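Local atomic coordinates of putative oxalate decarboxylase (Thermotoga maritima, PDB entry 1O4T), a protein that binds oxalate at a manganese ion inside a cupin fold, forms a homodimer and is probably an oxalate decarboxylase. Residues Glu78-Tyr83 with Ala128-Leu133; Val41-Leu46 with Leu58-Lys63; Glu88-Asp93 with Glu117-Thr122. All blocks are in the same frame, centred on the assembly; numbering follows the deposited sequence.

Contact 1 (Glu78-Tyr83 with Ala128-Leu133). With MN (manganese (II) ion), chain C; OXL (oxalate ion), chain D.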
loop_
_atom_site.group_PDB
_atom_site.type_symbol
_atom_site.label_atom_id
_atom_site.label_comp_id
_atom_site.label_asym_id
_atom_site.label_seq_id
_atom_site.Cartn_x
_atom_site.Cartn_y
_atom_site.Cartn_z
ATOM N N GLU A 78 -13.704 2.224 -11.609
ATOM C CA GLU A 78 -12.745 2.211 -10.507
ATOM C C GLU A 78 -11.380 1.841 -11.066
ATOM O O GLU A 78 -11.270 1.470 -12.230
ATOM C CB GLU A 78 -13.153 1.189 -9.435
ATOM C CG GLU A 78 -13.158 -0.238 -9.936
ATOM C CD GLU A 78 -13.991 -1.201 -9.110
ATOM O OE1 GLU A 78 -14.740 -0.738 -8.222
ATOM O OE2 GLU A 78 -13.881 -2.428 -9.385
ATOM N N PHE A 79 -10.345 1.934 -10.234
ATOM C CA PHE A 79 -9.039 1.457 -10.622
ATOM C C PHE A 79 -8.394 0.735 -9.458
ATOM O O PHE A 79 -8.770 0.958 -8.309
ATOM C CB PHE A 79 -8.167 2.581 -11.209
ATOM C CG PHE A 79 -7.822 3.678 -10.238
ATOM C CD1 PHE A 79 -8.609 4.801 -10.145
ATOM C CD2 PHE A 79 -6.691 3.590 -9.432
ATOM C CE1 PHE A 79 -8.298 5.810 -9.277
ATOM C CE2 PHE A 79 -6.391 4.613 -8.519
ATOM C CZ PHE A 79 -7.209 5.736 -8.468
ATOM N N GLU A 80 -7.470 -0.164 -9.764
ATOM C CA GLU A 80 -6.774 -0.953 -8.743
ATOM C C GLU A 80 -5.264 -0.854 -8.820
ATOM O O GLU A 80 -4.684 -0.841 -9.894
ATOM C CB GLU A 80 -7.189 -2.421 -8.835
ATOM C CG GLU A 80 -6.982 -3.157 -7.530
ATOM C CD GLU A 80 -7.644 -4.506 -7.481
ATOM O OE1 GLU A 80 -7.500 -5.202 -6.462
ATOM O OE2 GLU A 80 -8.292 -4.873 -8.452
ATOM N N ILE A 81 -4.645 -0.798 -7.649
ATOM C CA ILE A 81 -3.214 -0.790 -7.495
ATOM C C ILE A 81 -2.833 -2.026 -6.679
ATOM O O ILE A 81 -3.396 -2.281 -5.630
ATOM C CB ILE A 81 -2.762 0.479 -6.720
ATOM C CG1 ILE A 81 -3.303 1.753 -7.376
ATOM C CG2 ILE A 81 -1.219 0.511 -6.571
ATOM C CD1 ILE A 81 -3.312 2.922 -6.399
ATOM N N TYR A 82 -1.874 -2.804 -7.154
ATOM C CA TYR A 82 -1.190 -3.749 -6.309
ATOM C C TYR A 82 0.197 -3.204 -5.932
ATOM O O TYR A 82 0.924 -2.664 -6.781
ATOM C CB TYR A 82 -0.958 -5.051 -7.050
ATOM C CG TYR A 82 -2.141 -5.871 -7.535
ATOM C CD1 TYR A 82 -1.957 -6.840 -8.521
ATOM C CD2 TYR A 82 -3.424 -5.723 -7.000
ATOM C CE1 TYR A 82 -2.988 -7.638 -8.932
ATOM C CE2 TYR A 82 -4.453 -6.520 -7.405
ATOM C CZ TYR A 82 -4.247 -7.475 -8.386
ATOM O OH TYR A 82 -5.325 -8.259 -8.809
ATOM N N TYR A 83 0.573 -3.338 -4.659
ATOM C CA TYR A 83 1.968 -3.202 -4.238
ATOM C C TYR A 83 2.493 -4.580 -3.772
ATOM O O TYR A 83 2.006 -5.187 -2.798
ATOM C CB TYR A 83 2.127 -2.133 -3.155
ATOM C CG TYR A 83 3.584 -1.911 -2.811
ATOM C CD1 TYR A 83 4.319 -0.921 -3.439
ATOM C CD2 TYR A 83 4.220 -2.704 -1.891
ATOM C CE1 TYR A 83 5.694 -0.746 -3.182
ATOM C CE2 TYR A 83 5.592 -2.535 -1.594
ATOM C CZ TYR A 83 6.325 -1.534 -2.251
ATOM O OH TYR A 83 7.668 -1.360 -1.993
ATOM N N ALA A 128 -3.638 -4.693 -2.109
ATOM C CA ALA A 128 -4.592 -4.353 -3.182
ATOM C C ALA A 128 -5.496 -3.232 -2.720
ATOM O O ALA A 128 -6.111 -3.335 -1.658
ATOM C CB ALA A 128 -5.392 -5.553 -3.566
ATOM N N VAL A 129 -5.606 -2.179 -3.524
ATOM C CA VAL A 129 -6.409 -1.033 -3.186
ATOM C C VAL A 129 -7.291 -0.672 -4.400
ATOM O O VAL A 129 -6.788 -0.435 -5.471
ATOM C CB VAL A 129 -5.539 0.202 -2.857
ATOM C CG1 VAL A 129 -6.383 1.261 -2.176
ATOM C CG2 VAL A 129 -4.408 -0.195 -1.956
ATOM N N ILE A 130 -8.600 -0.624 -4.225
ATOM C CA ILE A 130 -9.479 -0.276 -5.333
ATOM C C ILE A 130 -10.037 1.105 -5.041
ATOM O O ILE A 130 -10.626 1.290 -4.001
ATOM C CB ILE A 130 -10.595 -1.319 -5.495
ATOM C CG1 ILE A 130 -9.985 -2.689 -5.795
ATOM C CG2 ILE A 130 -11.543 -0.914 -6.633
ATOM C CD1 ILE A 130 -11.016 -3.865 -5.784
ATOM N N ILE A 131 -9.853 2.047 -5.964
ATOM C CA ILE A 131 -10.279 3.414 -5.774
ATOM C C ILE A 131 -11.356 3.727 -6.815
ATOM O O ILE A 131 -11.195 3.467 -8.027
ATOM C CB ILE A 131 -9.051 4.355 -5.844
ATOM C CG1 ILE A 131 -8.090 4.039 -4.670
ATOM C CG2 ILE A 131 -9.462 5.785 -5.816
ATOM C CD1 ILE A 131 -6.877 4.948 -4.532
ATOM N N LEU A 132 -12.449 4.284 -6.311
ATOM C CA LEU A 132 -13.640 4.505 -7.092
ATOM C C LEU A 132 -13.545 5.686 -8.068
ATOM O O LEU A 132 -13.027 6.749 -7.724
ATOM C CB LEU A 132 -14.850 4.653 -6.166
ATOM C CG LEU A 132 -15.088 3.428 -5.265
ATOM C CD1 LEU A 132 -16.363 3.600 -4.450
ATOM C CD2 LEU A 132 -15.142 2.120 -6.065
ATOM N N LEU A 133 -14.069 5.420 -9.275
ATOM C CA LEU A 133 -14.161 6.283 -10.482
ATOM C C LEU A 133 -12.863 6.522 -11.280
ATOM O O LEU A 133 -12.735 5.990 -12.405
ATOM C CB LEU A 133 -14.897 7.567 -10.174
ATOM C CG LEU A 133 -16.222 7.344 -9.433
ATOM C CD1 LEU A 133 -17.059 8.527 -9.668
ATOM C CD2 LEU A 133 -16.986 6.084 -9.816
ATOM O OXT LEU A 133 -11.921 7.214 -10.851
HETATM MN MN MN C . -8.887 -6.624 -9.442
HETATM C C1 OXL D . -8.439 -8.011 -7.065
HETATM C C2 OXL D . -9.853 -7.647 -6.933
HETATM O O1 OXL D . -7.868 -8.531 -5.958
HETATM O O2 OXL D . -10.480 -8.077 -5.822
HETATM O O3 OXL D . -7.799 -7.821 -8.120
HETATM O O4 OXL D . -10.435 -6.946 -7.766
#
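Phe-79 and Ile-131 face each other as a hydrogen-bonded antiparallel pair, their side chains side by side and pointing the same way. CB of Ile-131 lies over one face of the Phe-79 ring, 3.9 Å from its centroid and offset toward the rim, a CH-pi contact. CG2 of Ile-131 also meets Phe-79 CZ, at 3.5 Å. His-53 and Met-52 of the second subunit pack on the same ring, and an alanine in place of Phe-79 would probably leave Ile-131 without its aromatic cover and open a gap where the subunits meet.

The opposite face of the sheet holds the cupin metal site. Ile-130 crosses both neighbouring glutamates: its CG1 lies 3.4 Å from CD of Glu-80, its CG2 3.5 Å from CD of Glu-78. With CG anti to the backbone N (chi1 -157°), the extended Glu-80 chain brings OE2 to manganese at 2.1 Å; His-73, His-75 and His-114 complete the protein ligands. Oxalate chelates the metal through O3 and O4, and Tyr-82 OH donates to O3 at 2.6 Å. Glu-78 OE2 bonds His-75 ND1 from the second shell and probably orients that ligand, while chelation and the phenol bond together would fix how oxalate is turned.

Contact 2 (Val41-Leu46 with Leu58-Lys63); sequences VEMAHL and LFARMK
Met-43 and Met-62 lie side by side on the tightly packed face of this strand pair, CG of Met-43 3.6 Å from SD of Met-62. The Met-43 chain bends at its last torsion (chi3 -77°), which places CE against the same sulfur at 3.7 Å. Beyond it, CE of Met-62 ends on CG1 of Val-41, 3.5 Å away, and CB of Ala-60 packs against CG of Met-43. Leu-58 carries this face on to the bound oxalate, and Met-34 of the oxalate pocket packs on Val-41 and Met-43.

The two strands form an antiparallel beta hairpin in the double-stranded beta-helix of the cupin fold. Glu-42 with Lys-63 and Ala-44 with Arg-61 exchange backbone bonds in both directions, and Leu-46 N adds a fifth to Phe-59 O at 2.9 Å. CB of Leu-46 approaches the edge of the Phe-59 ring in its plane, 3.8 Å from CD1; Val-105 and Ile-81 of the second subunit pack on Leu-46 and Phe-59 respectively.

The other face is looser toward Glu-42 and Lys-63, both partly exposed. These two run alongside each other into a salt bridge, OE1 to NZ 3.4 Å, whose hydrogen bond is weak. Arg-61, extended from CG to NE, leads away from the hairpin to a salt bridge with Glu-125 and also packs on Tyr-83 of the second subunit.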
loop_
_atom_site.group_PDB
_atom_site.type_symbol
_atom_site.label_atom_id
_atom_site.label_comp_id
_atom_site.label_asym_id
_atom_site.label_seq_id
_atom_site.Cartn_x
_atom_site.Cartn_y
_atom_site.Cartn_z
ATOM N N VAL A 41 -6.535 -18.790 -2.189
ATOM C CA VAL A 41 -5.929 -17.509 -1.931
ATOM C C VAL A 41 -6.444 -16.983 -0.561
ATOM O O VAL A 41 -7.443 -17.488 -0.045
ATOM C CB VAL A 41 -6.308 -16.659 -3.155
ATOM C CG1 VAL A 41 -6.885 -15.325 -2.811
ATOM C CG2 VAL A 41 -5.155 -16.644 -4.141
ATOM N N GLU A 42 -5.723 -16.072 0.082
ATOM C CA GLU A 42 -6.165 -15.464 1.360
ATOM C C GLU A 42 -6.243 -13.980 1.215
ATOM O O GLU A 42 -5.335 -13.362 0.668
ATOM C CB GLU A 42 -5.226 -15.757 2.515
ATOM C CG GLU A 42 -5.231 -17.203 2.960
ATOM C CD GLU A 42 -4.828 -17.342 4.406
ATOM O OE1 GLU A 42 -3.809 -16.725 4.825
ATOM O OE2 GLU A 42 -5.549 -18.050 5.140
ATOM N N MET A 43 -7.345 -13.417 1.692
ATOM C CA MET A 43 -7.566 -11.981 1.653
ATOM C C MET A 43 -7.840 -11.449 3.056
ATOM O O MET A 43 -8.788 -11.866 3.698
ATOM C CB MET A 43 -8.733 -11.651 0.739
ATOM C CG MET A 43 -8.950 -10.141 0.585
ATOM S SD MET A 43 -10.502 -9.742 -0.235
ATOM C CE MET A 43 -10.039 -10.105 -1.795
ATOM N N ALA A 44 -6.968 -10.542 3.514
ATOM C CA ALA A 44 -7.128 -9.836 4.791
ATOM C C ALA A 44 -7.588 -8.413 4.516
ATOM O O ALA A 44 -6.823 -7.606 3.973
ATOM C CB ALA A 44 -5.801 -9.841 5.557
ATOM N N HIS A 45 -8.822 -8.086 4.900
ATOM C CA HIS A 45 -9.344 -6.737 4.715
ATOM C C HIS A 45 -8.804 -5.855 5.843
ATOM O O HIS A 45 -8.973 -6.155 7.016
ATOM C CB HIS A 45 -10.856 -6.697 4.718
ATOM C CG HIS A 45 -11.500 -7.683 3.801
ATOM N ND1 HIS A 45 -12.112 -7.308 2.622
ATOM C CD2 HIS A 45 -11.636 -9.033 3.894
ATOM C CE1 HIS A 45 -12.598 -8.386 2.028
ATOM N NE2 HIS A 45 -12.314 -9.446 2.775
ATOM N N LEU A 46 -8.141 -4.772 5.480
ATOM C CA LEU A 46 -7.417 -3.959 6.457
ATOM C C LEU A 46 -8.198 -2.705 6.869
ATOM O O LEU A 46 -8.177 -2.321 8.043
ATOM C CB LEU A 46 -6.044 -3.606 5.900
ATOM C CG LEU A 46 -5.261 -4.832 5.505
ATOM C CD1 LEU A 46 -3.904 -4.375 5.023
ATOM C CD2 LEU A 46 -5.142 -5.842 6.616
ATOM N N LEU A 58 -11.772 -1.276 -1.501
ATOM C CA LEU A 58 -10.911 -2.356 -1.030
ATOM C C LEU A 58 -9.538 -1.847 -0.597
ATOM O O LEU A 58 -8.903 -1.098 -1.329
ATOM C CB LEU A 58 -10.672 -3.382 -2.153
ATOM C CG LEU A 58 -9.890 -4.643 -1.743
ATOM C CD1 LEU A 58 -10.746 -5.506 -0.820
ATOM C CD2 LEU A 58 -9.479 -5.419 -2.958
ATOM N N PHE A 59 -9.077 -2.300 0.567
ATOM C CA PHE A 59 -7.714 -2.082 1.017
ATOM C C PHE A 59 -7.327 -3.368 1.754
ATOM O O PHE A 59 -7.673 -3.547 2.914
ATOM C CB PHE A 59 -7.586 -0.827 1.891
ATOM C CG PHE A 59 -6.167 -0.419 2.156
ATOM C CD1 PHE A 59 -5.410 -1.085 3.104
ATOM C CD2 PHE A 59 -5.555 0.565 1.405
ATOM C CE1 PHE A 59 -4.075 -0.760 3.350
ATOM C CE2 PHE A 59 -4.204 0.885 1.616
ATOM C CZ PHE A 59 -3.454 0.200 2.597
ATOM N N ALA A 60 -6.649 -4.286 1.050
ATOM C CA ALA A 60 -6.476 -5.638 1.524
ATOM C C ALA A 60 -5.098 -6.145 1.261
ATOM O O ALA A 60 -4.431 -5.697 0.333
ATOM C CB ALA A 60 -7.447 -6.550 0.844
ATOM N N ARG A 61 -4.683 -7.091 2.091
ATOM C CA ARG A 61 -3.434 -7.815 1.894
ATOM C C ARG A 61 -3.775 -9.215 1.370
ATOM O O ARG A 61 -4.589 -9.949 2.003
ATOM C CB ARG A 61 -2.672 -7.924 3.207
ATOM C CG ARG A 61 -1.265 -8.405 3.047
ATOM C CD ARG A 61 -0.505 -8.637 4.349
ATOM N NE ARG A 61 0.825 -9.194 4.040
ATOM C CZ ARG A 61 1.862 -9.225 4.883
ATOM N NH1 ARG A 61 1.753 -8.742 6.120
ATOM N NH2 ARG A 61 3.022 -9.740 4.486
ATOM N N MET A 62 -3.201 -9.582 0.224
ATOM C CA MET A 62 -3.508 -10.862 -0.412
ATOM C C MET A 62 -2.291 -11.740 -0.241
ATOM O O MET A 62 -1.199 -11.218 -0.283
ATOM C CB MET A 62 -3.692 -10.667 -1.895
ATOM C CG MET A 62 -4.770 -9.657 -2.276
ATOM S SD MET A 62 -6.305 -10.256 -1.818
ATOM C CE MET A 62 -6.272 -11.874 -2.667
ATOM N N LYS A 63 -2.513 -13.040 -0.042
ATOM C CA LYS A 63 -1.480 -14.048 -0.013
ATOM C C LYS A 63 -1.852 -15.129 -1.005
ATOM O O LYS A 63 -2.915 -15.754 -0.880
ATOM C CB LYS A 63 -1.408 -14.649 1.367
ATOM C CG LYS A 63 -0.290 -15.663 1.541
ATOM C CD LYS A 63 -0.114 -16.001 3.028
ATOM C CE LYS A 63 -0.719 -17.311 3.372
ATOM N NZ LYS A 63 -0.522 -17.627 4.859
#

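Contact 3 (Glu88-Asp93 with Glu117-Thr122); sequences EGVFHD and ENTGNT
Between the two inner strands of the four-stranded cupin sheet, Val-90 and Glu-117 form a hydrogen-bonded antiparallel pair, just where strand 113-117 gives way to a loop. Val-90 N donates to Glu-117 O and Glu-117 N to Val-90 O, each at 2.9 Å. One residue earlier, CA of Gly-89 comes within 3.1 Å of Glu-117 O, a place where a side chain would collide with that oxygen. Thr-119 leans back over this spot from the loop. Its OG1, set between the backbone N and the carbonyl carbon (chi1 54°), reaches 3.4 Å from CA of Gly-89, while its CG2 touches CG2 of Val-90 at 3.6 Å, the two side chains crossing at about a right angle.

The loop itself is shaped by an Asx turn. Asn-118 holds CG anti to its backbone N (chi1 -176°), and its OD1 accepts from Gly-120 N at 2.8 Å, the donor tilted 31° from the carbonyl plane of the side chain. On the other branch ND2 donates to Thr-122 O, which lies close to the amide plane, and also bonds Leu-64 O, so the amide is gripped at both ends and its rotation is fixed. OD1 of Asn-118 also lies 3.1 Å from Glu-88 O, a meeting of two acceptors and not a bond. A water links the segments instead: it accepts from Glu-88 N at 2.9 Å and sits between Asn-118 OD1 and Thr-122 O, which compete with other acceptors for its protons. The carboxylate of Glu-117 leads away from Val-90 to a salt bridge with Lys-38.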
loop_
_atom_site.group_PDB
_atom_site.type_symbol
_atom_site.label_atom_id
_atom_site.label_comp_id
_atom_site.label_asym_id
_atom_site.label_seq_id
_atom_site.Cartn_x
_atom_site.Cartn_y
_atom_site.Cartn_z
ATOM N N GLU A 88 7.382 -13.632 -5.825
ATOM C CA GLU A 88 7.492 -13.407 -7.249
ATOM C C GLU A 88 6.254 -13.936 -7.979
ATOM O O GLU A 88 5.557 -14.812 -7.508
ATOM C CB GLU A 88 8.712 -14.186 -7.780
ATOM C CG GLU A 88 10.013 -13.453 -7.636
ATOM C CD GLU A 88 11.214 -14.348 -7.949
ATOM O OE1 GLU A 88 12.357 -13.899 -7.679
ATOM O OE2 GLU A 88 10.997 -15.485 -8.441
ATOM N N GLY A 89 6.016 -13.419 -9.163
ATOM C CA GLY A 89 4.917 -13.885 -9.969
ATOM C C GLY A 89 4.781 -13.147 -11.285
ATOM O O GLY A 89 5.715 -12.513 -11.755
ATOM N N VAL A 90 3.609 -13.283 -11.896
ATOM C CA VAL A 90 3.341 -12.685 -13.189
ATOM C C VAL A 90 2.006 -11.933 -13.110
ATOM O O VAL A 90 0.984 -12.491 -12.699
ATOM C CB VAL A 90 3.282 -13.729 -14.288
ATOM C CG1 VAL A 90 3.057 -13.055 -15.588
ATOM C CG2 VAL A 90 4.552 -14.533 -14.354
ATOM N N PHE A 91 2.059 -10.646 -13.440
ATOM C CA PHE A 91 0.924 -9.761 -13.525
ATOM C C PHE A 91 0.473 -9.648 -14.976
ATOM O O PHE A 91 1.290 -9.413 -15.881
ATOM C CB PHE A 91 1.369 -8.394 -13.024
ATOM C CG PHE A 91 0.306 -7.354 -13.081
ATOM C CD1 PHE A 91 -0.838 -7.467 -12.305
ATOM C CD2 PHE A 91 0.456 -6.235 -13.864
ATOM C CE1 PHE A 91 -1.827 -6.498 -12.318
ATOM C CE2 PHE A 91 -0.563 -5.236 -13.876
ATOM C CZ PHE A 91 -1.695 -5.396 -13.105
ATOM N N HIS A 92 -0.802 -9.883 -15.216
ATOM C CA HIS A 92 -1.370 -9.729 -16.534
ATOM C C HIS A 92 -2.197 -8.455 -16.550
ATOM O O HIS A 92 -3.099 -8.306 -15.734
ATOM C CB HIS A 92 -2.282 -10.916 -16.886
ATOM C CG HIS A 92 -2.853 -10.860 -18.276
ATOM N ND1 HIS A 92 -2.272 -11.508 -19.347
ATOM C CD2 HIS A 92 -3.949 -10.232 -18.773
ATOM C CE1 HIS A 92 -2.977 -11.279 -20.441
ATOM N NE2 HIS A 92 -4.007 -10.517 -20.120
ATOM N N ASP A 93 -1.913 -7.566 -17.486
ATOM C CA ASP A 93 -2.770 -6.397 -17.707
ATOM C C ASP A 93 -2.593 -5.866 -19.145
ATOM O O ASP A 93 -1.520 -6.001 -19.757
ATOM C CB ASP A 93 -2.493 -5.380 -16.599
ATOM C CG ASP A 93 -3.212 -4.034 -16.779
ATOM O OD1 ASP A 93 -4.160 -3.729 -16.023
ATOM O OD2 ASP A 93 -2.839 -3.186 -17.616
ATOM N N GLU A 117 -0.566 -14.239 -10.978
ATOM C CA GLU A 117 -0.227 -15.615 -10.636
ATOM C C GLU A 117 1.100 -15.727 -9.886
ATOM O O GLU A 117 2.112 -15.091 -10.256
ATOM C CB GLU A 117 -0.160 -16.471 -11.902
ATOM C CG GLU A 117 -0.062 -17.953 -11.592
ATOM C CD GLU A 117 -0.152 -18.855 -12.815
ATOM O OE1 GLU A 117 -0.724 -18.434 -13.842
ATOM O OE2 GLU A 117 0.330 -20.005 -12.722
ATOM N N ASN A 118 1.103 -16.578 -8.855
ATOM C CA ASN A 118 2.345 -16.930 -8.170
ATOM C C ASN A 118 3.102 -18.051 -8.902
ATOM O O ASN A 118 2.772 -19.222 -8.790
ATOM C CB ASN A 118 2.085 -17.321 -6.709
ATOM C CG ASN A 118 3.356 -17.601 -5.947
ATOM O OD1 ASN A 118 4.444 -17.530 -6.521
ATOM N ND2 ASN A 118 3.232 -17.927 -4.642
ATOM N N THR A 119 4.159 -17.678 -9.604
ATOM C CA THR A 119 4.964 -18.626 -10.352
ATOM C C THR A 119 6.223 -19.053 -9.556
ATOM O O THR A 119 7.098 -19.687 -10.100
ATOM C CB THR A 119 5.348 -18.014 -11.717
ATOM O OG1 THR A 119 5.967 -16.749 -11.521
ATOM C CG2 THR A 119 4.113 -17.627 -12.521
ATOM N N GLY A 120 6.312 -18.724 -8.273
ATOM C CA GLY A 120 7.504 -19.088 -7.480
ATOM C C GLY A 120 7.179 -20.167 -6.459
ATOM O O GLY A 120 6.065 -20.729 -6.471
ATOM N N ASN A 121 8.127 -20.420 -5.554
ATOM C CA ASN A 121 8.006 -21.483 -4.535
ATOM C C ASN A 121 7.804 -21.012 -3.117
ATOM O O ASN A 121 7.899 -21.824 -2.190
ATOM C CB ASN A 121 9.256 -22.373 -4.552
ATOM C CG ASN A 121 9.461 -22.999 -5.894
ATOM O OD1 ASN A 121 8.816 -24.017 -6.255
ATOM N ND2 ASN A 121 10.286 -22.336 -6.702
ATOM N N THR A 122 7.599 -19.706 -2.945
ATOM C CA THR A 122 7.185 -19.166 -1.677
ATOM C C THR A 122 5.952 -18.318 -1.931
ATOM O O THR A 122 5.591 -18.040 -3.088
ATOM C CB THR A 122 8.293 -18.301 -1.046
ATOM O OG1 THR A 122 8.755 -17.339 -1.993
ATOM C CG2 THR A 122 9.516 -19.109 -0.754
HETATM O O HOH W 1 6.647 -16.303 -5.089
#

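From the N terminus, contact 2 closes first: strand 40-45 turns through a loop and returns as strand 56-64. Contact 1 opens only after that, at strand 78-86, and closes at the C-terminal strand 124-132; contact 3 is nested inside its long loop, joining strand 88-93 to the end of strand 113-117. No contacts cross. Contacts 1 and 2 belong to one six-stranded sheet, in which strands 56-64 and 124-132 are neighbours, probably hydrogen-bonded from Ala-128 N to Ala-60 O and from Ile-130 N to Leu-58 O. Contact 3 lies in the four-stranded sheet, yet Tyr-82 and Phe-91 touch between the sheets. All three reach the second subunit, contact 3 through Phe-91 and Asp-93 of its strand.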